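Local coordinates for CCHC-type domain-containing protein (Trypanosoma brucei brucei, PDB 7C45) that trims guide RNAs in trypanosomes, probably as a metal-dependent 3'-5' exoribonuclease of the RNase D type that also carries zinc knuckles, at residues Glu23-Ala28 against Lys85-Leu90; Val29-Gly34 against Asp65-Val70; Val223-Tyr226 against Pro231-Thr234. One frame throughout, in Å; residues are numbered along the deposited sequence.

Contact 1: residues Glu23-Ala28 against Lys85-Leu90; sequences EKLKEA and KDMQSL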
ATOM      1  N   GLU A  23       7.150  21.266 -18.130  1.00 17.20           N
ATOM      2  CA  GLU A  23       8.302  20.572 -18.703  1.00 23.12           C
ATOM      3  C   GLU A  23       8.636  19.318 -17.897  1.00 22.74           C
ATOM      4  O   GLU A  23       8.844  18.233 -18.460  1.00 17.53           O
ATOM      5  CB  GLU A  23       9.513  21.500 -18.774  1.00 29.07           C
ATOM      6  CG  GLU A  23       9.468  22.474 -19.938  1.00 46.17           C
ATOM      7  CD  GLU A  23       9.355  21.771 -21.284  1.00 63.15           C
ATOM      8  OE1 GLU A  23      10.055  20.757 -21.487  1.00 66.42           O
ATOM      9  OE2 GLU A  23       8.559  22.224 -22.136  1.00 70.94           O
ATOM     10  N   LYS A  24       8.680  19.444 -16.571  1.00 17.33           N
ATOM     11  CA  LYS A  24       8.996  18.277 -15.755  1.00 17.25           C
ATOM     12  C   LYS A  24       7.934  17.194 -15.901  1.00 16.86           C
ATOM     13  O   LYS A  24       8.237  15.993 -15.858  1.00 16.87           O
ATOM     14  CB  LYS A  24       9.152  18.701 -14.298  1.00 17.22           C
ATOM     15  CG  LYS A  24      10.467  19.462 -14.015  1.00 17.74           C
ATOM     16  CD  LYS A  24      10.360  20.140 -12.664  1.00 17.73           C
ATOM     17  CE  LYS A  24      11.312  21.304 -12.466  1.00 20.60           C
ATOM     18  NZ  LYS A  24      11.306  21.718 -11.035  1.00 21.69           N
ATOM     19  N   LEU A  25       6.676  17.601 -16.061  1.00 16.54           N
ATOM     20  CA  LEU A  25       5.578  16.653 -16.192  1.00 16.21           C
ATOM     21  C   LEU A  25       5.681  15.830 -17.470  1.00 16.38           C
ATOM     22  O   LEU A  25       5.401  14.629 -17.465  1.00 16.28           O
ATOM     23  CB  LEU A  25       4.256  17.408 -16.154  1.00 15.94           C
ATOM     24  CG  LEU A  25       2.964  16.628 -16.423  1.00 17.27           C
ATOM     25  CD1 LEU A  25       2.692  15.578 -15.324  1.00 15.44           C
ATOM     26  CD2 LEU A  25       1.801  17.597 -16.531  1.00 16.36           C
ATOM     27  N   LYS A  26       6.034  16.467 -18.588  1.00 16.66           N
ATOM     28  CA  LYS A  26       6.163  15.725 -19.839  1.00 16.91           C
ATOM     29  C   LYS A  26       7.209  14.634 -19.716  1.00 17.17           C
ATOM     30  O   LYS A  26       6.991  13.503 -20.159  1.00 18.57           O
ATOM     31  CB  LYS A  26       6.537  16.669 -20.979  1.00 24.66           C
ATOM     32  CG  LYS A  26       5.710  17.918 -21.036  1.00 36.27           C
ATOM     33  CD  LYS A  26       4.360  17.648 -21.618  1.00 42.05           C
ATOM     34  CE  LYS A  26       4.441  17.792 -23.116  1.00 43.75           C
ATOM     35  NZ  LYS A  26       3.243  17.275 -23.838  1.00 37.56           N
ATOM     36  N   GLU A  27       8.344  14.964 -19.113  1.00 17.38           N
ATOM     37  CA  GLU A  27       9.420  13.997 -18.950  1.00 17.69           C
ATOM     38  C   GLU A  27       8.978  12.845 -18.058  1.00 17.38           C
ATOM     39  O   GLU A  27       9.282  11.685 -18.342  1.00 17.56           O
ATOM     40  CB  GLU A  27      10.640  14.694 -18.362  1.00 18.01           C
ATOM     41  CG  GLU A  27      11.859  13.835 -18.192  1.00 20.32           C
ATOM     42  N   ALA A  28       8.274  13.156 -16.969  1.00 16.97           N
ATOM     43  CA  ALA A  28       7.865  12.107 -16.041  1.00 16.69           C
ATOM     44  C   ALA A  28       6.859  11.168 -16.691  1.00 16.53           C
ATOM     45  O   ALA A  28       6.933   9.951 -16.513  1.00 16.55           O
ATOM     46  CB  ALA A  28       7.266  12.727 -14.774  1.00 16.34           C
ATOM     47  N   LYS A  85      -3.945  15.617 -17.982  1.00 16.38           N
ATOM     48  CA  LYS A  85      -3.962  15.646 -19.443  1.00 18.36           C
ATOM     49  C   LYS A  85      -3.437  14.358 -20.075  1.00 16.89           C
ATOM     50  O   LYS A  85      -4.171  13.652 -20.771  1.00 20.07           O
ATOM     51  CB  LYS A  85      -3.161  16.852 -19.945  1.00 17.25           C
ATOM     52  N   ASP A  86      -2.179  14.025 -19.829  1.00 20.05           N
ATOM     53  CA  ASP A  86      -1.646  12.758 -20.316  1.00 24.81           C
ATOM     54  C   ASP A  86      -1.629  11.656 -19.260  1.00 19.26           C
ATOM     55  O   ASP A  86      -1.677  10.470 -19.622  1.00 17.31           O
ATOM     56  CB  ASP A  86      -0.228  12.949 -20.883  1.00 23.57           C
ATOM     57  CG  ASP A  86      -0.229  13.604 -22.266  1.00 30.04           C
ATOM     58  OD1 ASP A  86      -1.316  13.742 -22.873  1.00 22.82           O
ATOM     59  OD2 ASP A  86       0.865  13.963 -22.746  1.00 26.42           O
ATOM     60  N   MET A  87      -1.607  12.000 -17.971  1.00 16.92           N
ATOM     61  CA  MET A  87      -1.570  10.937 -16.965  1.00 16.39           C
ATOM     62  C   MET A  87      -2.819  10.064 -17.007  1.00 15.06           C
ATOM     63  O   MET A  87      -2.755   8.884 -16.645  1.00 15.06           O
ATOM     64  CB  MET A  87      -1.383  11.525 -15.563  1.00 14.86           C
ATOM     65  CG  MET A  87       0.011  12.033 -15.279  1.00 14.96           C
ATOM     66  SD  MET A  87       1.226  10.695 -15.116  1.00 18.22           S
ATOM     67  CE  MET A  87       0.691   9.936 -13.590  1.00 14.83           C
ATOM     68  N   GLN A  88      -3.962  10.609 -17.436  1.00 15.07           N
ATOM     69  CA  GLN A  88      -5.194   9.816 -17.410  1.00 15.09           C
ATOM     70  C   GLN A  88      -5.086   8.593 -18.313  1.00 17.18           C
ATOM     71  O   GLN A  88      -5.619   7.527 -17.998  1.00 16.86           O
ATOM     72  CB  GLN A  88      -6.398  10.673 -17.805  1.00 18.59           C
ATOM     73  CG  GLN A  88      -6.345  11.245 -19.201  1.00 27.95           C
ATOM     74  CD  GLN A  88      -7.498  12.184 -19.481  1.00 45.98           C
ATOM     75  OE1 GLN A  88      -8.623  11.950 -19.035  1.00 47.67           O
ATOM     76  NE2 GLN A  88      -7.224  13.264 -20.217  1.00 47.73           N
ATOM     77  N   SER A  89      -4.385   8.724 -19.437  1.00 15.64           N
ATOM     78  CA  SER A  89      -4.276   7.596 -20.349  1.00 16.00           C
ATOM     79  C   SER A  89      -3.451   6.472 -19.736  1.00 15.99           C
ATOM     80  O   SER A  89      -3.781   5.294 -19.868  1.00 18.60           O
ATOM     81  CB  SER A  89      -3.661   8.071 -21.661  1.00 21.92           C
ATOM     82  OG  SER A  89      -3.429   6.985 -22.512  1.00 28.37           O
ATOM     83  N   LEU A  90      -2.370   6.824 -19.072  1.00 15.82           N
ATOM     84  CA  LEU A  90      -1.554   5.838 -18.397  1.00 15.81           C
ATOM     85  C   LEU A  90      -2.318   5.194 -17.240  1.00 15.54           C
ATOM     86  O   LEU A  90      -2.246   3.975 -17.032  1.00 15.64           O
ATOM     87  CB  LEU A  90      -0.295   6.549 -17.936  1.00 21.35           C
ATOM     88  CG  LEU A  90       0.909   6.003 -17.225  1.00 35.28           C
ATOM     89  CD1 LEU A  90       1.919   7.111 -17.297  1.00 35.34           C
ATOM     90  CD2 LEU A  90       0.532   5.740 -15.806  1.00 36.99           C
TER
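L25 reaches across from its helix with one branch, setting CD1 against the CG methylene of M87 at 4.4 Å, and this is the one apolar touch between 23-28 and 85-90. The helices stand well apart here: the CA atoms of K26 and D86 are 8.4 Å from each other, so side chains bridge the gap while the backbones stay clear. L25 manages it because its CG lies anti to the backbone N (chi1 174°), which carries the end of the side chain forward although CB leaves the helix at a slant.

Beside this lies a charged pair. D86 points its CB at the other helix, whereas K26 starts out facing away and has to fold back through three successive bends, ending with NZ 4.2 Å from D86 OD2. That is too long for a salt bridge, though the opposite charges probably still attract. K26 and D86, with H22, have been seen to bind a zinc ion in a structure of this protein; none is bound to this chain here.

The 85-90 helix is kinked. The amide of S89 bonds to D86 O rather than reaching K85 O, and the latter carbonyl takes the side-chain amide of Q88 instead: NE2 donates to K85 O at 3.1 Å, nearly straight at 165°, with the acceptor close to the amide plane of Q88.

M87 is buried, curled over F73 of strand 70-74 and over V29 and L32 further along the first helix. L25 and A28 also rest on F73 and on V19 of strand 16-19, so helices 22-33 and 80-92 pack side by side on one face of the mixed sheet, near its outermost strand 16-19, with K26 and D86 on the exposed side.

Contact 2: residues Val29-Gly34 against Asp65-Val70; sequences VTSLQG and DAKPVV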
ATOM      1  N   VAL A  29       5.899  11.728 -17.431  1.00 16.41           N
ATOM      2  CA  VAL A  29       4.935  10.922 -18.170  1.00 16.35           C
ATOM      3  C   VAL A  29       5.637   9.993 -19.158  1.00 16.78           C
ATOM      4  O   VAL A  29       5.325   8.802 -19.237  1.00 16.81           O
ATOM      5  CB  VAL A  29       3.924  11.832 -18.885  1.00 16.25           C
ATOM      6  CG1 VAL A  29       3.137  11.052 -19.886  1.00 17.06           C
ATOM      7  CG2 VAL A  29       2.996  12.477 -17.851  1.00 15.84           C
ATOM      8  N   THR A  30       6.576  10.529 -19.943  1.00 17.17           N
ATOM      9  CA  THR A  30       7.309   9.662 -20.870  1.00 18.04           C
ATOM     10  C   THR A  30       7.999   8.507 -20.136  1.00 17.76           C
ATOM     11  O   THR A  30       7.996   7.373 -20.619  1.00 18.00           O
ATOM     12  CB  THR A  30       8.321  10.468 -21.677  1.00 18.12           C
ATOM     13  OG1 THR A  30       7.655  11.521 -22.363  1.00 19.58           O
ATOM     14  CG2 THR A  30       9.001   9.578 -22.697  1.00 18.70           C
ATOM     15  N   SER A  31       8.582   8.760 -18.964  1.00 17.61           N
ATOM     16  CA  SER A  31       9.205   7.670 -18.208  1.00 17.70           C
ATOM     17  C   SER A  31       8.181   6.623 -17.797  1.00 17.37           C
ATOM     18  O   SER A  31       8.352   5.424 -18.047  1.00 17.60           O
ATOM     19  CB  SER A  31       9.901   8.218 -16.975  1.00 17.73           C
ATOM     20  OG  SER A  31      10.379   7.158 -16.169  1.00 19.83           O
ATOM     21  N   LEU A  32       7.094   7.063 -17.166  1.00 16.89           N
ATOM     22  CA  LEU A  32       6.103   6.110 -16.690  1.00 16.60           C
ATOM     23  C   LEU A  32       5.448   5.363 -17.838  1.00 16.79           C
ATOM     24  O   LEU A  32       4.992   4.231 -17.655  1.00 16.77           O
ATOM     25  CB  LEU A  32       5.041   6.829 -15.862  1.00 16.12           C
ATOM     26  CG  LEU A  32       5.508   7.485 -14.592  1.00 15.94           C
ATOM     27  CD1 LEU A  32       4.387   8.379 -14.055  1.00 15.56           C
ATOM     28  CD2 LEU A  32       5.933   6.442 -13.562  1.00 15.91           C
ATOM     29  N   GLN A  33       5.404   5.971 -19.029  1.00 17.03           N
ATOM     30  CA  GLN A  33       4.833   5.299 -20.193  1.00 23.04           C
ATOM     31  C   GLN A  33       5.559   4.014 -20.551  1.00 18.23           C
ATOM     32  O   GLN A  33       4.967   3.126 -21.177  1.00 22.88           O
ATOM     33  CB  GLN A  33       4.843   6.230 -21.397  1.00 22.22           C
ATOM     34  CG  GLN A  33       3.662   7.138 -21.399  1.00 25.12           C
ATOM     35  CD  GLN A  33       3.673   8.108 -22.543  1.00 28.57           C
ATOM     36  OE1 GLN A  33       4.707   8.381 -23.138  1.00 30.48           O
ATOM     37  NE2 GLN A  33       2.508   8.656 -22.844  1.00 39.94           N
ATOM     38  N   GLY A  34       6.837   3.906 -20.222  1.00 17.99           N
ATOM     39  CA  GLY A  34       7.582   2.682 -20.453  1.00 18.45           C
ATOM     40  C   GLY A  34       7.568   1.685 -19.311  1.00 18.24           C
ATOM     41  O   GLY A  34       8.321   0.711 -19.344  1.00 18.62           O
ATOM     42  N   ASP A  65       9.045   0.587 -12.463  1.00 17.01           N
ATOM     43  CA  ASP A  65      10.193  -0.218 -12.861  1.00 19.18           C
ATOM     44  C   ASP A  65      10.945   0.367 -14.057  1.00 18.00           C
ATOM     45  O   ASP A  65      11.943  -0.216 -14.475  1.00 18.53           O
ATOM     46  CB  ASP A  65       9.741  -1.650 -13.164  1.00 19.00           C
ATOM     47  CG  ASP A  65       8.741  -1.715 -14.307  1.00 23.46           C
ATOM     48  OD1 ASP A  65       8.001  -0.749 -14.516  1.00 23.52           O
ATOM     49  OD2 ASP A  65       8.709  -2.739 -15.017  1.00 33.66           O
ATOM     50  N   ALA A  66      10.512   1.505 -14.611  1.00 17.85           N
ATOM     51  CA  ALA A  66      11.180   2.096 -15.771  1.00 18.29           C
ATOM     52  C   ALA A  66      12.307   3.061 -15.403  1.00 18.50           C
ATOM     53  O   ALA A  66      13.051   3.487 -16.298  1.00 18.96           O
ATOM     54  CB  ALA A  66      10.153   2.837 -16.657  1.00 18.08           C
ATOM     55  N   LYS A  67      12.469   3.409 -14.116  1.00 18.24           N
ATOM     56  CA  LYS A  67      13.454   4.423 -13.779  1.00 18.48           C
ATOM     57  C   LYS A  67      13.667   4.461 -12.272  1.00 18.29           C
ATOM     58  O   LYS A  67      12.699   4.354 -11.509  1.00 19.06           O
ATOM     59  CB  LYS A  67      13.010   5.782 -14.324  1.00 18.33           C
ATOM     60  CG  LYS A  67      14.037   6.873 -14.163  1.00 18.66           C
ATOM     61  CD  LYS A  67      13.525   8.216 -14.602  1.00 29.76           C
ATOM     62  CE  LYS A  67      14.646   9.036 -15.205  1.00 31.60           C
ATOM     63  NZ  LYS A  67      15.417   8.251 -16.218  1.00 36.63           N
ATOM     64  N   PRO A  68      14.905   4.589 -11.799  1.00 18.72           N
ATOM     65  CA  PRO A  68      15.192   4.553 -10.350  1.00 18.63           C
ATOM     66  C   PRO A  68      14.980   5.902  -9.686  1.00 18.51           C
ATOM     67  O   PRO A  68      15.913   6.521  -9.159  1.00 18.79           O
ATOM     68  CB  PRO A  68      16.674   4.138 -10.328  1.00 19.31           C
ATOM     69  CG  PRO A  68      17.216   4.757 -11.559  1.00 19.73           C
ATOM     70  CD  PRO A  68      16.148   4.582 -12.592  1.00 22.58           C
ATOM     71  N   VAL A  69      13.727   6.366  -9.694  1.00 17.90           N
ATOM     72  CA  VAL A  69      13.378   7.672  -9.156  1.00 17.71           C
ATOM     73  C   VAL A  69      11.967   7.584  -8.588  1.00 17.12           C
ATOM     74  O   VAL A  69      11.157   6.772  -9.034  1.00 17.91           O
ATOM     75  CB  VAL A  69      13.456   8.787 -10.238  1.00 17.86           C
ATOM     76  CG1 VAL A  69      12.309   8.678 -11.208  1.00 17.51           C
ATOM     77  CG2 VAL A  69      13.477  10.177  -9.616  1.00 17.87           C
ATOM     78  N   VAL A  70      11.665   8.451  -7.631  1.00 16.97           N
ATOM     79  CA  VAL A  70      10.298   8.646  -7.147  1.00 16.48           C
ATOM     80  C   VAL A  70       9.815   9.992  -7.672  1.00 16.40           C
ATOM     81  O   VAL A  70      10.420  11.027  -7.372  1.00 16.66           O
ATOM     82  CB  VAL A  70      10.232   8.601  -5.611  1.00 16.41           C
ATOM     83  CG1 VAL A  70       8.823   8.968  -5.109  1.00 15.98           C
ATOM     84  CG2 VAL A  70      10.675   7.234  -5.109  1.00 16.48           C
TER
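The backbones come nearest at G34 and A66, 5.9 Å between CA atoms, where helix 22-33 runs out beside the turn joining strands 57-64 and 70-74. Those two strands are antiparallel neighbours in the mixed sheet of the RNase H-like exonuclease fold, and 65-70 is the connection between them, with P68 at the centre of an inverse gamma turn closed by a weak bond from V69 N to K67 O. The helix end and the strand connection meet at the surface through a methyl, a hydroxyl and the alkyl part of a lysine.

A66 presses its methyl into the backbone of the last helical turn: CB is 3.4 Å from S31 O and 3.9 Å from G34 C. The same S31 carbonyl accepts the amide of G34, N to O 3.1 Å, so its oxygen holds a polar partner while the methyl lies against it.

On the next residue the alkyl part of K67 takes over. Its CG is anti to the backbone N (chi1 -173°), and the chain runs extended past the S31 hydroxyl before bending toward its ammonium end.

Around this, D65 OD1 accepts the amides of both R36 and S37, tying the start of the connection to the chain just beyond the helix. At the other end V70 enters its strand, with backbone bonds to P15 and R17, and packs on helix 182-202. L32, on the inner side of the helix, turns to F71 and F73, while S31, which also touches F71, meets the connection.

There S31 has OG anti to its own N (chi1 174°), which brings the hydroxyl alongside one edge of the K67 zigzag, 3.5 Å from K67 CB and 3.7 Å from K67 CD.

Contact 3: residues Val223-Tyr226 against Pro231-Thr234; sequences VEHY and PVIT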
ATOM      1  N   VAL A 223     -11.952  -0.887  -6.878  1.00 14.85           N
ATOM      2  CA  VAL A 223     -11.940   0.297  -7.739  1.00 14.83           C
ATOM      3  C   VAL A 223     -13.343   0.576  -8.274  1.00 15.12           C
ATOM      4  O   VAL A 223     -13.765   1.726  -8.369  1.00 15.10           O
ATOM      5  CB  VAL A 223     -10.900   0.147  -8.869  1.00 14.84           C
ATOM      6  CG1 VAL A 223     -10.946   1.359  -9.808  1.00 14.85           C
ATOM      7  CG2 VAL A 223      -9.496   0.032  -8.280  1.00 14.60           C
ATOM      8  N   GLU A 224     -14.098  -0.472  -8.617  1.00 15.84           N
ATOM      9  CA  GLU A 224     -15.480  -0.261  -9.045  1.00 15.78           C
ATOM     10  C   GLU A 224     -16.302   0.393  -7.948  1.00 15.77           C
ATOM     11  O   GLU A 224     -17.178   1.219  -8.218  1.00 15.95           O
ATOM     12  CB  GLU A 224     -16.115  -1.591  -9.441  1.00 17.22           C
ATOM     13  CG  GLU A 224     -15.615  -2.156 -10.752  1.00 33.12           C
ATOM     14  CD  GLU A 224     -15.991  -1.281 -11.930  1.00 42.85           C
ATOM     15  OE1 GLU A 224     -17.204  -1.029 -12.127  1.00 37.11           O
ATOM     16  OE2 GLU A 224     -15.067  -0.838 -12.645  1.00 49.00           O
ATOM     17  N   HIS A 225     -16.061   0.003  -6.705  1.00 15.60           N
ATOM     18  CA  HIS A 225     -16.848   0.511  -5.587  1.00 15.66           C
ATOM     19  C   HIS A 225     -16.501   1.968  -5.278  1.00 15.44           C
ATOM     20  O   HIS A 225     -17.395   2.778  -4.997  1.00 15.62           O
ATOM     21  CB  HIS A 225     -16.611  -0.372  -4.364  1.00 15.58           C
ATOM     22  CG  HIS A 225     -17.588  -0.154  -3.254  1.00 15.97           C
ATOM     23  ND1 HIS A 225     -17.499   0.906  -2.375  1.00 18.52           N
ATOM     24  CD2 HIS A 225     -18.681  -0.863  -2.883  1.00 16.14           C
ATOM     25  CE1 HIS A 225     -18.493   0.833  -1.508  1.00 15.94           C
ATOM     26  NE2 HIS A 225     -19.228  -0.224  -1.801  1.00 18.45           N
ATOM     27  N   TYR A 226     -15.213   2.326  -5.358  1.00 15.10           N
ATOM     28  CA  TYR A 226     -14.735   3.603  -4.836  1.00 14.91           C
ATOM     29  C   TYR A 226     -14.519   4.658  -5.908  1.00 14.88           C
ATOM     30  O   TYR A 226     -14.416   5.838  -5.574  1.00 14.81           O
ATOM     31  CB  TYR A 226     -13.439   3.383  -4.022  1.00 14.62           C
ATOM     32  CG  TYR A 226     -13.768   2.857  -2.652  1.00 14.68           C
ATOM     33  CD1 TYR A 226     -13.896   1.493  -2.437  1.00 14.74           C
ATOM     34  CD2 TYR A 226     -14.054   3.723  -1.598  1.00 14.73           C
ATOM     35  CE1 TYR A 226     -14.249   0.992  -1.180  1.00 14.82           C
ATOM     36  CE2 TYR A 226     -14.412   3.237  -0.333  1.00 16.27           C
ATOM     37  CZ  TYR A 226     -14.518   1.869  -0.130  1.00 16.24           C
ATOM     38  OH  TYR A 226     -14.880   1.377   1.115  1.00 15.01           O
ATOM     39  N   PRO A 231     -18.352  11.208  -3.849  1.00 15.95           N
ATOM     40  CA  PRO A 231     -17.961  10.516  -2.621  1.00 15.86           C
ATOM     41  C   PRO A 231     -18.788   9.247  -2.414  1.00 16.04           C
ATOM     42  O   PRO A 231     -19.954   9.167  -2.795  1.00 17.40           O
ATOM     43  CB  PRO A 231     -18.193  11.557  -1.527  1.00 22.13           C
ATOM     44  CG  PRO A 231     -18.024  12.879  -2.278  1.00 19.61           C
ATOM     45  CD  PRO A 231     -18.690  12.619  -3.585  1.00 18.30           C
ATOM     46  N   VAL A 232     -18.118   8.221  -1.906  1.00 15.82           N
ATOM     47  CA  VAL A 232     -18.765   6.948  -1.632  1.00 15.98           C
ATOM     48  C   VAL A 232     -19.745   7.124  -0.489  1.00 19.18           C
ATOM     49  O   VAL A 232     -19.398   7.695   0.553  1.00 20.24           O
ATOM     50  CB  VAL A 232     -17.717   5.879  -1.304  1.00 15.66           C
ATOM     51  CG1 VAL A 232     -18.371   4.644  -0.792  1.00 17.94           C
ATOM     52  CG2 VAL A 232     -16.913   5.561  -2.555  1.00 16.87           C
ATOM     53  N   ILE A 233     -20.958   6.596  -0.670  1.00 16.75           N
ATOM     54  CA  ILE A 233     -21.983   6.670   0.366  1.00 22.71           C
ATOM     55  C   ILE A 233     -21.757   5.586   1.407  1.00 21.00           C
ATOM     56  O   ILE A 233     -21.559   5.864   2.592  1.00 30.69           O
ATOM     57  CB  ILE A 233     -23.382   6.556  -0.269  1.00 30.78           C
ATOM     58  CG1 ILE A 233     -23.686   7.779  -1.130  1.00 36.17           C
ATOM     59  CG2 ILE A 233     -24.468   6.388   0.800  1.00 30.13           C
ATOM     60  CD1 ILE A 233     -23.827   9.047  -0.331  1.00 41.89           C
ATOM     61  N   THR A 234     -21.752   4.336   0.964  1.00 17.09           N
ATOM     62  CA  THR A 234     -21.692   3.168   1.828  1.00 19.67           C
ATOM     63  C   THR A 234     -20.355   2.490   1.595  1.00 21.16           C
ATOM     64  O   THR A 234     -20.029   2.154   0.459  1.00 17.42           O
ATOM     65  CB  THR A 234     -22.839   2.217   1.499  1.00 18.90           C
ATOM     66  OG1 THR A 234     -24.070   2.871   1.780  1.00 22.59           O
ATOM     67  CG2 THR A 234     -22.750   0.926   2.295  1.00 17.56           C
TER
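After its last turn, helix 212-226 is followed by a short excursion of four residues, and the chain then comes back past the helix end, bringing V232 to within 6.1 Å of Y226, CA to CA. The returning 231-234 is an irregular loop, with P231 and I233 turned outward and V232 turned in.

V232 carries the contact with its two methyls. CG2 turns toward Y226 and the H225 carbonyl: it lies 3.5 Å from Y226 CD2, approaching the phenol ring obliquely, and is also 3.7 Å from Y226 CA and 3.7 Å from H225 O. CG1, anti to the backbone N (chi1 170°), turns toward the H225 ring. That imidazole, whose flip is uncertain, lies over the rim of one face of the Y226 ring. T234 O lies by the H225 ring too, but the modelled approach is too short to be relied on.

Y226 is buried against R104, R105 and V107 of helix 104-114, and its OH is held by E235 OE1 and A236 N, just after T234 in the same loop. V232 N bonds to E108 OE2 on that same helix 104-114.

The chemistry is thus divided: the methyls of V232 and the Y226 ring give the apolar part, while the clear hydrogen bonds, with E235, A236 and E108, fix the loop to the helix end and to helix 104-114.

Overall arrangement
Contacts 1 and 2 are neighbours, their centres 11 Å apart, and share helix 22-33: the helix packs on helix 80-92 along its length, and its C-terminal end also meets the connection between strands 57-64 and 70-74. Contact 2 is nested along the chain inside the loop closed by contact 1, and they touch directly, L90 CD1 lying 3.4 Å from L32 CB. Together they dress one flank of the exonuclease sheet. Contact 3 comes later in the chain, its centre 26 Å from that of contact 1 and 29 Å from that of contact 2, and ties the loop after helix 212-226 back to it, about 8 Å from the bound RNA at the nearest atom.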